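Local coordinates for protein dihydrodipicolinate synthase (PDB 3E96) that probably catalyses the 4-hydroxy-tetrahydrodipicolinate synthase reaction, as a lyase of the DapA family, at residues L12-F23 and I47-E58; A190-K198 and G207-L215. All coordinates share one frame; numbering follows the deposited sequence.

Interaction 1: residues L12-F23 and I47-E58; sequences LETISGIPITPF and IDVIVPCGNTSE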
ATOM      1  N   LEU B  12      -8.210 -25.872  -3.597  1.00 18.44           N
ATOM      2  CA  LEU B  12      -7.585 -24.612  -4.001  1.00 17.78           C
ATOM      3  C   LEU B  12      -6.519 -24.785  -5.080  1.00 17.44           C
ATOM      4  O   LEU B  12      -6.006 -23.799  -5.617  1.00 16.02           O
ATOM      5  CB  LEU B  12      -6.977 -23.914  -2.781  1.00 17.95           C
ATOM      6  CG  LEU B  12      -8.005 -23.334  -1.804  1.00 18.40           C
ATOM      7  CD1 LEU B  12      -7.329 -22.946  -0.500  1.00 19.43           C
ATOM      8  CD2 LEU B  12      -8.688 -22.126  -2.448  1.00 20.91           C
ATOM      9  N   GLU B  13      -6.181 -26.033  -5.390  1.00 16.65           N
ATOM     10  CA  GLU B  13      -5.191 -26.320  -6.427  1.00 16.84           C
ATOM     11  C   GLU B  13      -5.932 -26.335  -7.759  1.00 17.16           C
ATOM     12  O   GLU B  13      -6.187 -27.387  -8.352  1.00 17.47           O
ATOM     13  CB  GLU B  13      -4.513 -27.666  -6.159  1.00 18.43           C
ATOM     14  CG  GLU B  13      -3.817 -27.709  -4.805  1.00 19.87           C
ATOM     15  CD  GLU B  13      -3.062 -29.002  -4.566  1.00 21.80           C
ATOM     16  OE1 GLU B  13      -3.511 -30.053  -5.063  1.00 22.12           O
ATOM     17  OE2 GLU B  13      -2.028 -28.966  -3.868  1.00 20.50           O
ATOM     18  N   THR B  14      -6.281 -25.138  -8.214  1.00 15.80           N
ATOM     19  CA  THR B  14      -7.021 -24.955  -9.453  1.00 15.36           C
ATOM     20  C   THR B  14      -6.900 -23.469  -9.788  1.00 15.18           C
ATOM     21  O   THR B  14      -5.998 -22.799  -9.292  1.00 14.85           O
ATOM     22  CB  THR B  14      -8.511 -25.336  -9.240  1.00 15.46           C
ATOM     23  OG1 THR B  14      -9.230 -25.213 -10.471  1.00 15.08           O
ATOM     24  CG2 THR B  14      -9.146 -24.428  -8.183  1.00 16.16           C
ATOM     25  N   ILE B  15      -7.793 -22.958 -10.625  1.00 15.30           N
ATOM     26  CA  ILE B  15      -7.767 -21.543 -10.982  1.00 15.15           C
ATOM     27  C   ILE B  15      -8.547 -20.730  -9.949  1.00 15.10           C
ATOM     28  O   ILE B  15      -9.691 -21.059  -9.633  1.00 15.76           O
ATOM     29  CB  ILE B  15      -8.441 -21.282 -12.355  1.00 15.55           C
ATOM     30  CG1 ILE B  15      -7.660 -21.964 -13.479  1.00 16.08           C
ATOM     31  CG2 ILE B  15      -8.540 -19.778 -12.610  1.00 15.47           C
ATOM     32  CD1 ILE B  15      -8.439 -22.030 -14.789  1.00 17.14           C
ATOM     33  N   SER B  16      -7.927 -19.683  -9.415  1.00 13.95           N
ATOM     34  CA  SER B  16      -8.607 -18.798  -8.477  1.00 14.53           C
ATOM     35  C   SER B  16      -8.939 -17.557  -9.293  1.00 14.97           C
ATOM     36  O   SER B  16      -8.049 -16.766  -9.614  1.00 14.38           O
ATOM     37  CB  SER B  16      -7.697 -18.419  -7.304  1.00 17.47           C
ATOM     38  OG  SER B  16      -7.621 -19.470  -6.357  1.00 19.95           O
ATOM     39  N   GLY B  17     -10.212 -17.412  -9.655  1.00 14.97           N
ATOM     40  CA  GLY B  17     -10.630 -16.263 -10.441  1.00 14.71           C
ATOM     41  C   GLY B  17     -10.819 -15.041  -9.567  1.00 15.32           C
ATOM     42  O   GLY B  17     -11.482 -15.115  -8.530  1.00 13.54           O
ATOM     43  N   ILE B  18     -10.234 -13.917  -9.980  1.00 13.03           N
ATOM     44  CA  ILE B  18     -10.339 -12.676  -9.218  1.00 12.81           C
ATOM     45  C   ILE B  18     -11.251 -11.761 -10.013  1.00 12.53           C
ATOM     46  O   ILE B  18     -10.853 -11.219 -11.042  1.00 12.33           O
ATOM     47  CB  ILE B  18      -8.972 -11.973  -9.062  1.00 14.12           C
ATOM     48  CG1 ILE B  18      -7.859 -13.004  -8.831  1.00 16.65           C
ATOM     49  CG2 ILE B  18      -9.042 -10.977  -7.906  1.00 14.58           C
ATOM     50  CD1 ILE B  18      -8.057 -13.891  -7.628  1.00 17.85           C
ATOM     51  N   PRO B  19     -12.479 -11.551  -9.529  1.00 12.21           N
ATOM     52  CA  PRO B  19     -13.444 -10.701 -10.224  1.00 11.44           C
ATOM     53  C   PRO B  19     -13.179  -9.215 -10.106  1.00 12.19           C
ATOM     54  O   PRO B  19     -12.649  -8.744  -9.101  1.00 12.51           O
ATOM     55  CB  PRO B  19     -14.759 -11.078  -9.557  1.00 12.03           C
ATOM     56  CG  PRO B  19     -14.328 -11.227  -8.111  1.00 11.41           C
ATOM     57  CD  PRO B  19     -13.011 -11.997  -8.225  1.00 11.53           C
ATOM     58  N   ILE B  20     -13.544  -8.482 -11.150  1.00 11.25           N
ATOM     59  CA  ILE B  20     -13.413  -7.036 -11.122  1.00 11.37           C
ATOM     60  C   ILE B  20     -14.611  -6.539 -10.319  1.00 12.92           C
ATOM     61  O   ILE B  20     -15.567  -7.288 -10.086  1.00 13.50           O
ATOM     62  CB  ILE B  20     -13.555  -6.412 -12.524  1.00 12.78           C
ATOM     63  CG1 ILE B  20     -14.879  -6.876 -13.150  1.00 13.31           C
ATOM     64  CG2 ILE B  20     -12.374  -6.776 -13.387  1.00 11.94           C
ATOM     65  CD1 ILE B  20     -15.409  -5.959 -14.247  1.00 16.38           C
ATOM     66  N   THR B  21     -14.551  -5.285  -9.886  1.00 12.48           N
ATOM     67  CA  THR B  21     -15.672  -4.662  -9.198  1.00 12.18           C
ATOM     68  C   THR B  21     -16.108  -3.581 -10.187  1.00 13.43           C
ATOM     69  O   THR B  21     -15.439  -2.556 -10.341  1.00 10.97           O
ATOM     70  CB  THR B  21     -15.270  -3.982  -7.874  1.00 13.51           C
ATOM     71  OG1 THR B  21     -14.697  -4.952  -6.986  1.00 11.37           O
ATOM     72  CG2 THR B  21     -16.502  -3.365  -7.207  1.00 12.35           C
ATOM     73  N   PRO B  22     -17.223  -3.812 -10.900  1.00 14.13           N
ATOM     74  CA  PRO B  22     -17.708  -2.828 -11.873  1.00 14.79           C
ATOM     75  C   PRO B  22     -18.051  -1.500 -11.207  1.00 14.67           C
ATOM     76  O   PRO B  22     -18.801  -1.474 -10.234  1.00 14.88           O
ATOM     77  CB  PRO B  22     -18.954  -3.500 -12.461  1.00 14.12           C
ATOM     78  CG  PRO B  22     -18.678  -4.967 -12.275  1.00 15.39           C
ATOM     79  CD  PRO B  22     -18.073  -5.012 -10.897  1.00 14.55           C
ATOM     80  N   PHE B  23     -17.497  -0.403 -11.721  1.00 15.01           N
ATOM     81  CA  PHE B  23     -17.783   0.919 -11.170  1.00 15.74           C
ATOM     82  C   PHE B  23     -18.421   1.772 -12.260  1.00 15.98           C
ATOM     83  O   PHE B  23     -17.979   1.746 -13.409  1.00 15.28           O
ATOM     84  CB  PHE B  23     -16.507   1.622 -10.695  1.00 14.66           C
ATOM     85  CG  PHE B  23     -15.796   0.928  -9.571  1.00 12.96           C
ATOM     86  CD1 PHE B  23     -16.456   0.633  -8.384  1.00 14.10           C
ATOM     87  CD2 PHE B  23     -14.440   0.615  -9.682  1.00 13.85           C
ATOM     88  CE1 PHE B  23     -15.777   0.037  -7.319  1.00 13.79           C
ATOM     89  CE2 PHE B  23     -13.753   0.021  -8.627  1.00 14.24           C
ATOM     90  CZ  PHE B  23     -14.421  -0.269  -7.442  1.00 14.89           C
ATOM     91  N   ILE B  47     -14.709 -22.128 -13.571  1.00 20.19           N
ATOM     92  CA  ILE B  47     -13.903 -21.643 -12.450  1.00 18.89           C
ATOM     93  C   ILE B  47     -14.602 -22.015 -11.143  1.00 19.04           C
ATOM     94  O   ILE B  47     -15.766 -21.661 -10.928  1.00 19.10           O
ATOM     95  CB  ILE B  47     -13.698 -20.115 -12.528  1.00 18.29           C
ATOM     96  CG1 ILE B  47     -13.229 -19.725 -13.934  1.00 16.44           C
ATOM     97  CG2 ILE B  47     -12.662 -19.676 -11.501  1.00 16.74           C
ATOM     98  CD1 ILE B  47     -11.979 -20.445 -14.406  1.00 16.90           C
ATOM     99  N   ASP B  48     -13.884 -22.724 -10.274  1.00 18.13           N
ATOM    100  CA  ASP B  48     -14.450 -23.195  -9.015  1.00 19.27           C
ATOM    101  C   ASP B  48     -14.004 -22.465  -7.752  1.00 18.39           C
ATOM    102  O   ASP B  48     -14.379 -22.853  -6.645  1.00 18.15           O
ATOM    103  CB  ASP B  48     -14.179 -24.696  -8.864  1.00 21.46           C
ATOM    104  CG  ASP B  48     -14.560 -25.484 -10.112  1.00 24.31           C
ATOM    105  OD1 ASP B  48     -15.622 -25.192 -10.702  1.00 23.73           O
ATOM    106  OD2 ASP B  48     -13.800 -26.395 -10.500  1.00 26.56           O
ATOM    107  N   VAL B  49     -13.194 -21.425  -7.917  1.00 15.82           N
ATOM    108  CA  VAL B  49     -12.734 -20.619  -6.792  1.00 15.21           C
ATOM    109  C   VAL B  49     -12.813 -19.165  -7.239  1.00 13.99           C
ATOM    110  O   VAL B  49     -12.269 -18.801  -8.283  1.00 14.68           O
ATOM    111  CB  VAL B  49     -11.270 -20.937  -6.400  1.00 15.15           C
ATOM    112  CG1 VAL B  49     -10.835 -20.027  -5.254  1.00 16.52           C
ATOM    113  CG2 VAL B  49     -11.139 -22.398  -5.986  1.00 16.06           C
ATOM    114  N   ILE B  50     -13.513 -18.341  -6.468  1.00 14.67           N
ATOM    115  CA  ILE B  50     -13.636 -16.931  -6.808  1.00 14.48           C
ATOM    116  C   ILE B  50     -13.148 -16.132  -5.606  1.00 15.17           C
ATOM    117  O   ILE B  50     -13.409 -16.495  -4.455  1.00 15.15           O
ATOM    118  CB  ILE B  50     -15.092 -16.569  -7.189  1.00 15.15           C
ATOM    119  CG1 ILE B  50     -15.128 -15.151  -7.770  1.00 15.98           C
ATOM    120  CG2 ILE B  50     -16.015 -16.723  -5.984  1.00 15.91           C
ATOM    121  CD1 ILE B  50     -16.449 -14.779  -8.423  1.00 15.34           C
ATOM    122  N   VAL B  51     -12.429 -15.049  -5.878  1.00 13.68           N
ATOM    123  CA  VAL B  51     -11.835 -14.253  -4.818  1.00 13.02           C
ATOM    124  C   VAL B  51     -12.261 -12.788  -4.757  1.00 13.48           C
ATOM    125  O   VAL B  51     -11.564 -11.908  -5.260  1.00 13.39           O
ATOM    126  CB  VAL B  51     -10.291 -14.309  -4.930  1.00 14.48           C
ATOM    127  CG1 VAL B  51      -9.640 -13.686  -3.705  1.00 13.45           C
ATOM    128  CG2 VAL B  51      -9.840 -15.752  -5.102  1.00 15.00           C
ATOM    129  N   PRO B  52     -13.416 -12.506  -4.137  1.00 13.10           N
ATOM    130  CA  PRO B  52     -13.854 -11.111  -4.045  1.00 12.80           C
ATOM    131  C   PRO B  52     -12.844 -10.348  -3.187  1.00 13.33           C
ATOM    132  O   PRO B  52     -12.152 -10.942  -2.356  1.00 12.85           O
ATOM    133  CB  PRO B  52     -15.226 -11.218  -3.379  1.00 12.05           C
ATOM    134  CG  PRO B  52     -15.110 -12.482  -2.551  1.00 13.04           C
ATOM    135  CD  PRO B  52     -14.387 -13.414  -3.504  1.00 12.41           C
ATOM    136  N   CYS B  53     -12.754  -9.039  -3.391  1.00 12.39           N
ATOM    137  CA  CYS B  53     -11.814  -8.217  -2.640  1.00 11.73           C
ATOM    138  C   CYS B  53     -10.362  -8.574  -2.933  1.00 13.42           C
ATOM    139  O   CYS B  53      -9.480  -8.419  -2.081  1.00 12.34           O
ATOM    140  CB  CYS B  53     -12.099  -8.320  -1.140  1.00 13.10           C
ATOM    141  SG  CYS B  53     -13.562  -7.370  -0.667  1.00 14.36           S
ATOM    142  N   GLY B  54     -10.126  -9.070  -4.144  1.00 12.67           N
ATOM    143  CA  GLY B  54      -8.776  -9.394  -4.567  1.00 12.89           C
ATOM    144  C   GLY B  54      -8.235  -8.112  -5.173  1.00 14.67           C
ATOM    145  O   GLY B  54      -8.950  -7.111  -5.236  1.00 13.71           O
ATOM    146  N   ASN B  55      -6.990  -8.102  -5.627  1.00 16.58           N
ATOM    147  CA  ASN B  55      -6.473  -6.866  -6.190  1.00 17.95           C
ATOM    148  C   ASN B  55      -7.076  -6.537  -7.548  1.00 15.83           C
ATOM    149  O   ASN B  55      -7.178  -5.370  -7.910  1.00 15.73           O
ATOM    150  CB  ASN B  55      -4.945  -6.901  -6.239  1.00 21.65           C
ATOM    151  CG  ASN B  55      -4.323  -6.365  -4.956  1.00 24.39           C
ATOM    152  OD1 ASN B  55      -3.317  -6.880  -4.479  1.00 26.10           O
ATOM    153  ND2 ASN B  55      -4.927  -5.314  -4.394  1.00 21.18           N
ATOM    154  N   THR B  56      -7.503  -7.560  -8.285  1.00 14.74           N
ATOM    155  CA  THR B  56      -8.129  -7.336  -9.583  1.00 13.52           C
ATOM    156  C   THR B  56      -9.490  -6.681  -9.323  1.00 13.45           C
ATOM    157  O   THR B  56     -10.040  -5.997 -10.185  1.00 11.34           O
ATOM    158  CB  THR B  56      -8.355  -8.660 -10.340  1.00 14.85           C
ATOM    159  OG1 THR B  56      -7.134  -9.408 -10.367  1.00 16.19           O
ATOM    160  CG2 THR B  56      -8.795  -8.386 -11.779  1.00 12.69           C
ATOM    161  N   SER B  57     -10.013  -6.897  -8.117  1.00 12.57           N
ATOM    162  CA  SER B  57     -11.299  -6.339  -7.693  1.00 12.69           C
ATOM    163  C   SER B  57     -11.135  -4.894  -7.225  1.00 12.52           C
ATOM    164  O   SER B  57     -12.111  -4.254  -6.824  1.00 12.64           O
ATOM    165  CB  SER B  57     -11.866  -7.144  -6.517  1.00 13.37           C
ATOM    166  OG  SER B  57     -11.686  -8.535  -6.697  1.00 14.32           O
ATOM    167  N   GLU B  58      -9.897  -4.399  -7.261  1.00 12.13           N
ATOM    168  CA  GLU B  58      -9.572  -3.046  -6.809  1.00 10.70           C
ATOM    169  C   GLU B  58      -9.952  -2.864  -5.339  1.00 10.11           C
ATOM    170  O   GLU B  58     -10.546  -1.865  -4.936  1.00  9.94           O
ATOM    171  CB  GLU B  58     -10.258  -2.001  -7.689  1.00 11.67           C
ATOM    172  CG  GLU B  58      -9.672  -1.938  -9.091  1.00 10.81           C
ATOM    173  CD  GLU B  58     -10.401  -0.961  -9.987  1.00 12.47           C
ATOM    174  OE1 GLU B  58     -10.096   0.253  -9.930  1.00 12.69           O
ATOM    175  OE2 GLU B  58     -11.296  -1.412 -10.743  1.00 12.33           O
TER
HETATM  176  O   HOH W   1     -11.156 -23.101 -10.774  1.00 18.16           O
HETATM  177  O   HOH W   2     -11.494 -27.173  -9.462  1.00 41.95           O
HETATM  178  O   HOH W   3     -12.086  -4.018 -10.445  1.00 11.99           O
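Gly17 and Ile50 pair as neighbouring parallel strand residues: Gly17 N donates to Val49 O at 2.8 Å, and Gly17 O accepts from Val51 N, also at 2.8 Å. Beyond the strands the bonding passes to hydroxyls. Ser57 OG, placed beside its own backbone N (chi1 -41°), donates to Pro19 O at 2.6 Å with a C=O...donor angle of 161°, and accepts from Gly54 N at 3.0 Å, so one oxygen ties the 54-57 backbone, which runs into the type I turn Asn55 to Glu58, both to itself and to the 12-23 segment. With an alanine here, Pro19 O and Gly54 N would probably lose these mates, and the 54-57 backbone would be likely to shift against 19-21. Water-mediated bonds join Thr21 N to Thr56 O and to Glu58 OE2, a carboxylate oxygen that also forms a salt bridge with Lys265.

Apolar packing accounts for much of the remainder. Ile18 lies alongside Val51, its CD1 3.5 Å from Val51 CB, while its CG2 presses on Thr56 CB at 3.4 Å, tighter than usual for carbons. Pro19 crosses Ile50 at about a right angle, Pro19 CD to Ile50 CG1 3.8 Å. Thr14 CG2 meets Val49 CG2 at 3.6 Å. The arrangement is that of the first beta-alpha-beta unit of a TIM barrel, followed by the loop carrying Thr56, a predicted pyruvate-binding residue.

Interaction 2: residues A190-K198 and G207-L215; sequences AWICGTAEK and GAKGFTSGL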
ATOM      1  N   ALA B 190      -1.407 -25.418  -0.255  1.00 16.86           N
ATOM      2  CA  ALA B 190      -1.733 -25.347  -1.668  1.00 15.03           C
ATOM      3  C   ALA B 190      -0.820 -24.258  -2.218  1.00 14.06           C
ATOM      4  O   ALA B 190      -0.890 -23.113  -1.777  1.00 13.73           O
ATOM      5  CB  ALA B 190      -3.192 -24.950  -1.859  1.00 15.52           C
ATOM      6  N   TRP B 191       0.054 -24.607  -3.156  1.00 12.95           N
ATOM      7  CA  TRP B 191       0.955 -23.615  -3.736  1.00 13.72           C
ATOM      8  C   TRP B 191       0.337 -23.046  -5.002  1.00 14.23           C
ATOM      9  O   TRP B 191       0.183 -23.751  -5.999  1.00 13.65           O
ATOM     10  CB  TRP B 191       2.315 -24.240  -4.044  1.00 12.90           C
ATOM     11  CG  TRP B 191       3.109 -24.518  -2.809  1.00 13.96           C
ATOM     12  CD1 TRP B 191       3.351 -25.742  -2.240  1.00 15.01           C
ATOM     13  CD2 TRP B 191       3.749 -23.551  -1.973  1.00 13.37           C
ATOM     14  NE1 TRP B 191       4.107 -25.587  -1.098  1.00 15.42           N
ATOM     15  CE2 TRP B 191       4.365 -24.253  -0.912  1.00 16.22           C
ATOM     16  CE3 TRP B 191       3.864 -22.153  -2.017  1.00 14.81           C
ATOM     17  CZ2 TRP B 191       5.087 -23.604   0.097  1.00 16.55           C
ATOM     18  CZ3 TRP B 191       4.584 -21.507  -1.009  1.00 15.92           C
ATOM     19  CH2 TRP B 191       5.185 -22.236   0.032  1.00 17.90           C
ATOM     20  N   ILE B 192      -0.003 -21.761  -4.952  1.00 13.30           N
ATOM     21  CA  ILE B 192      -0.652 -21.077  -6.068  1.00 13.58           C
ATOM     22  C   ILE B 192       0.211 -19.985  -6.701  1.00 13.22           C
ATOM     23  O   ILE B 192       0.786 -19.154  -6.001  1.00 12.32           O
ATOM     24  CB  ILE B 192      -1.970 -20.425  -5.581  1.00 14.95           C
ATOM     25  CG1 ILE B 192      -2.890 -21.504  -5.003  1.00 17.83           C
ATOM     26  CG2 ILE B 192      -2.666 -19.686  -6.731  1.00 14.50           C
ATOM     27  CD1 ILE B 192      -4.032 -20.952  -4.160  1.00 19.20           C
ATOM     28  N   CYS B 193       0.302 -19.988  -8.028  1.00 12.41           N
ATOM     29  CA  CYS B 193       1.061 -18.948  -8.714  1.00 12.06           C
ATOM     30  C   CYS B 193       0.194 -17.694  -8.653  1.00 11.88           C
ATOM     31  O   CYS B 193      -0.867 -17.640  -9.276  1.00 13.60           O
ATOM     32  CB  CYS B 193       1.309 -19.324 -10.171  1.00 10.90           C
ATOM     33  SG  CYS B 193       1.993 -17.962 -11.144  1.00 12.65           S
ATOM     34  N   GLY B 194       0.638 -16.693  -7.902  1.00 13.57           N
ATOM     35  CA  GLY B 194      -0.143 -15.473  -7.764  1.00 13.35           C
ATOM     36  C   GLY B 194       0.065 -14.438  -8.852  1.00 14.17           C
ATOM     37  O   GLY B 194      -0.481 -13.336  -8.759  1.00 14.93           O
ATOM     38  N   THR B 195       0.832 -14.783  -9.885  1.00 12.42           N
ATOM     39  CA  THR B 195       1.104 -13.839 -10.963  1.00 12.63           C
ATOM     40  C   THR B 195       0.461 -14.169 -12.313  1.00 12.62           C
ATOM     41  O   THR B 195       0.873 -13.660 -13.355  1.00 11.98           O
ATOM     42  CB  THR B 195       2.623 -13.634 -11.123  1.00 12.09           C
ATOM     43  OG1 THR B 195       3.282 -14.904 -11.156  1.00 12.82           O
ATOM     44  CG2 THR B 195       3.167 -12.825  -9.934  1.00 11.59           C
ATOM     45  N   ALA B 196      -0.549 -15.034 -12.263  1.00 11.30           N
ATOM     46  CA  ALA B 196      -1.357 -15.434 -13.411  1.00 12.86           C
ATOM     47  C   ALA B 196      -0.738 -16.215 -14.564  1.00 12.97           C
ATOM     48  O   ALA B 196       0.382 -16.714 -14.480  1.00 14.11           O
ATOM     49  CB  ALA B 196      -2.107 -14.213 -13.954  1.00 14.31           C
ATOM     50  N   GLU B 197      -1.505 -16.314 -15.644  1.00 13.90           N
ATOM     51  CA  GLU B 197      -1.131 -17.085 -16.824  1.00 13.46           C
ATOM     52  C   GLU B 197       0.250 -16.908 -17.444  1.00 13.04           C
ATOM     53  O   GLU B 197       0.818 -17.880 -17.938  1.00 13.19           O
ATOM     54  CB  GLU B 197      -2.211 -16.928 -17.902  1.00 14.13           C
ATOM     55  CG  GLU B 197      -3.537 -17.602 -17.521  1.00 15.80           C
ATOM     56  CD  GLU B 197      -4.519 -16.670 -16.827  1.00 16.66           C
ATOM     57  OE1 GLU B 197      -4.087 -15.657 -16.236  1.00 18.52           O
ATOM     58  OE2 GLU B 197      -5.736 -16.960 -16.867  1.00 15.74           O
ATOM     59  N   LYS B 198       0.798 -15.696 -17.439  1.00 12.02           N
ATOM     60  CA  LYS B 198       2.123 -15.506 -18.027  1.00 12.47           C
ATOM     61  C   LYS B 198       3.158 -16.337 -17.272  1.00 10.73           C
ATOM     62  O   LYS B 198       4.090 -16.881 -17.861  1.00 11.29           O
ATOM     63  CB  LYS B 198       2.535 -14.028 -17.987  1.00 14.35           C
ATOM     64  CG  LYS B 198       3.967 -13.777 -18.477  1.00 17.02           C
ATOM     65  CD  LYS B 198       4.306 -12.294 -18.529  1.00 18.50           C
ATOM     66  CE  LYS B 198       5.755 -12.079 -18.954  1.00 20.45           C
ATOM     67  NZ  LYS B 198       6.145 -10.641 -18.937  1.00 20.54           N
ATOM     68  N   GLY B 207       6.461 -26.603  -9.082  1.00 15.34           N
ATOM     69  CA  GLY B 207       5.725 -27.099  -7.927  1.00 15.17           C
ATOM     70  C   GLY B 207       4.336 -26.547  -7.651  1.00 15.35           C
ATOM     71  O   GLY B 207       3.617 -27.086  -6.805  1.00 14.46           O
ATOM     72  N   ALA B 208       3.946 -25.481  -8.342  1.00 13.88           N
ATOM     73  CA  ALA B 208       2.623 -24.896  -8.122  1.00 13.89           C
ATOM     74  C   ALA B 208       1.546 -25.803  -8.713  1.00 14.77           C
ATOM     75  O   ALA B 208       1.778 -26.466  -9.723  1.00 14.39           O
ATOM     76  CB  ALA B 208       2.547 -23.512  -8.763  1.00 12.60           C
ATOM     77  N   LYS B 209       0.370 -25.827  -8.090  1.00 13.56           N
ATOM     78  CA  LYS B 209      -0.724 -26.657  -8.583  1.00 15.49           C
ATOM     79  C   LYS B 209      -1.997 -25.851  -8.812  1.00 16.01           C
ATOM     80  O   LYS B 209      -3.092 -26.405  -8.905  1.00 15.13           O
ATOM     81  CB  LYS B 209      -0.995 -27.814  -7.617  1.00 17.05           C
ATOM     82  CG  LYS B 209       0.141 -28.822  -7.563  1.00 20.70           C
ATOM     83  CD  LYS B 209      -0.148 -29.943  -6.584  1.00 23.25           C
ATOM     84  CE  LYS B 209       0.996 -30.942  -6.560  1.00 26.57           C
ATOM     85  NZ  LYS B 209       0.705 -32.088  -5.658  1.00 29.84           N
ATOM     86  N   GLY B 210      -1.835 -24.538  -8.911  1.00 14.95           N
ATOM     87  CA  GLY B 210      -2.961 -23.655  -9.151  1.00 14.43           C
ATOM     88  C   GLY B 210      -2.421 -22.289  -9.526  1.00 12.99           C
ATOM     89  O   GLY B 210      -1.220 -22.047  -9.410  1.00 12.94           O
ATOM     90  N   PHE B 211      -3.290 -21.401  -9.993  1.00 13.32           N
ATOM     91  CA  PHE B 211      -2.865 -20.053 -10.347  1.00 12.97           C
ATOM     92  C   PHE B 211      -4.042 -19.085 -10.317  1.00 13.08           C
ATOM     93  O   PHE B 211      -5.195 -19.487 -10.469  1.00 12.11           O
ATOM     94  CB  PHE B 211      -2.162 -20.039 -11.724  1.00 12.99           C
ATOM     95  CG  PHE B 211      -3.028 -20.477 -12.883  1.00 13.77           C
ATOM     96  CD1 PHE B 211      -3.848 -19.567 -13.544  1.00 14.20           C
ATOM     97  CD2 PHE B 211      -2.985 -21.793 -13.339  1.00 14.99           C
ATOM     98  CE1 PHE B 211      -4.611 -19.955 -14.643  1.00 14.52           C
ATOM     99  CE2 PHE B 211      -3.743 -22.198 -14.438  1.00 15.24           C
ATOM    100  CZ  PHE B 211      -4.559 -21.276 -15.094  1.00 15.03           C
ATOM    101  N   THR B 212      -3.744 -17.815 -10.072  1.00 12.16           N
ATOM    102  CA  THR B 212      -4.773 -16.785 -10.035  1.00 12.22           C
ATOM    103  C   THR B 212      -5.002 -16.312 -11.458  1.00 12.36           C
ATOM    104  O   THR B 212      -4.161 -16.524 -12.334  1.00 12.99           O
ATOM    105  CB  THR B 212      -4.338 -15.586  -9.180  1.00 12.78           C
ATOM    106  OG1 THR B 212      -3.096 -15.073  -9.675  1.00 15.40           O
ATOM    107  CG2 THR B 212      -4.179 -16.002  -7.728  1.00 16.20           C
ATOM    108  N   SER B 213      -6.136 -15.666 -11.700  1.00 11.83           N
ATOM    109  CA  SER B 213      -6.420 -15.193 -13.046  1.00 12.88           C
ATOM    110  C   SER B 213      -7.389 -14.027 -13.077  1.00 12.58           C
ATOM    111  O   SER B 213      -8.417 -14.047 -12.401  1.00 13.05           O
ATOM    112  CB  SER B 213      -6.985 -16.338 -13.895  1.00 13.49           C
ATOM    113  OG  SER B 213      -7.403 -15.864 -15.166  1.00 14.12           O
ATOM    114  N   GLY B 214      -7.034 -13.007 -13.856  1.00 13.86           N
ATOM    115  CA  GLY B 214      -7.897 -11.853 -14.027  1.00 12.64           C
ATOM    116  C   GLY B 214      -8.538 -12.032 -15.394  1.00 11.98           C
ATOM    117  O   GLY B 214      -9.586 -11.469 -15.703  1.00 11.19           O
ATOM    118  N   LEU B 215      -7.887 -12.840 -16.221  1.00 12.10           N
ATOM    119  CA  LEU B 215      -8.373 -13.123 -17.564  1.00 14.49           C
ATOM    120  C   LEU B 215      -9.771 -13.749 -17.540  1.00 14.55           C
ATOM    121  O   LEU B 215     -10.555 -13.559 -18.473  1.00 15.39           O
ATOM    122  CB  LEU B 215      -7.391 -14.062 -18.283  1.00 15.68           C
ATOM    123  CG  LEU B 215      -7.733 -14.544 -19.697  1.00 16.22           C
ATOM    124  CD1 LEU B 215      -7.895 -13.351 -20.624  1.00 18.52           C
ATOM    125  CD2 LEU B 215      -6.625 -15.456 -20.209  1.00 17.13           C
TER
HETATM  126  O   HOH W   4      -5.079 -13.265 -15.946  1.00 13.19           O
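Glu197 bends at its second torsion and swings its carboxylate over to Ser213, whose OG donates to Glu197 OE2 at 2.6 Å. The hydroxyl arrives on the syn side of the carboxylate, 15° out of its plane. Ser213 OG has a further partner in Val216 N. The other oxygen, Glu197 OE1, is bonded by a water that donates to it and accepts from Leu215 N, while Leu215 CB lies 3.6 Å from Glu197 OE2. Nearer its backbone, the Glu197 side chain crosses Phe211 at about a right angle, its CG 3.9 Å from Phe211 CE1, with the carboxylate and ring planes 55° apart.

Phe211 and Cys193 share a face of the sheet and meet CB to CB at 3.9 Å; on another side Ile192 CG2 rests on Phe211 CA. The backbones hold this register: Cys193 N donates to Gly210 O at 2.9 Å, and Thr212 N to Cys193 O at 3.0 Å. The two strands, inclined at 41°, are joined through helix 200-206, whose Phe203 touches Cys193 and Ala208. Helix 220-231 packs on Phe211, Ser213 and Glu197, helix 235-252 on Glu197 and Leu215, and strand 163-168 bonds to the other edge of 190-193.

In the fold
Interactions 1 and 2 come in series along the chain, 12-23 with 47-58 first and 190-198 with 207-215 later, and they lie about 12 Å apart, centre to centre. They are the first and last beta-alpha-beta units of one closed eight-stranded parallel barrel, and they adjoin where strands 15-17 and 210-213 are neighbours. That seam is evidenced by probable hydrogen bonds from Ser16 N to Phe211 O (2.9 Å) and from Ile18 N to Ser213 O (3.0 Å). Helix 220-231 touches both units. Val51 and Thr212 each approach Lys167, the predicted Schiff-base residue, consistent with the two contacts framing one catalytic centre.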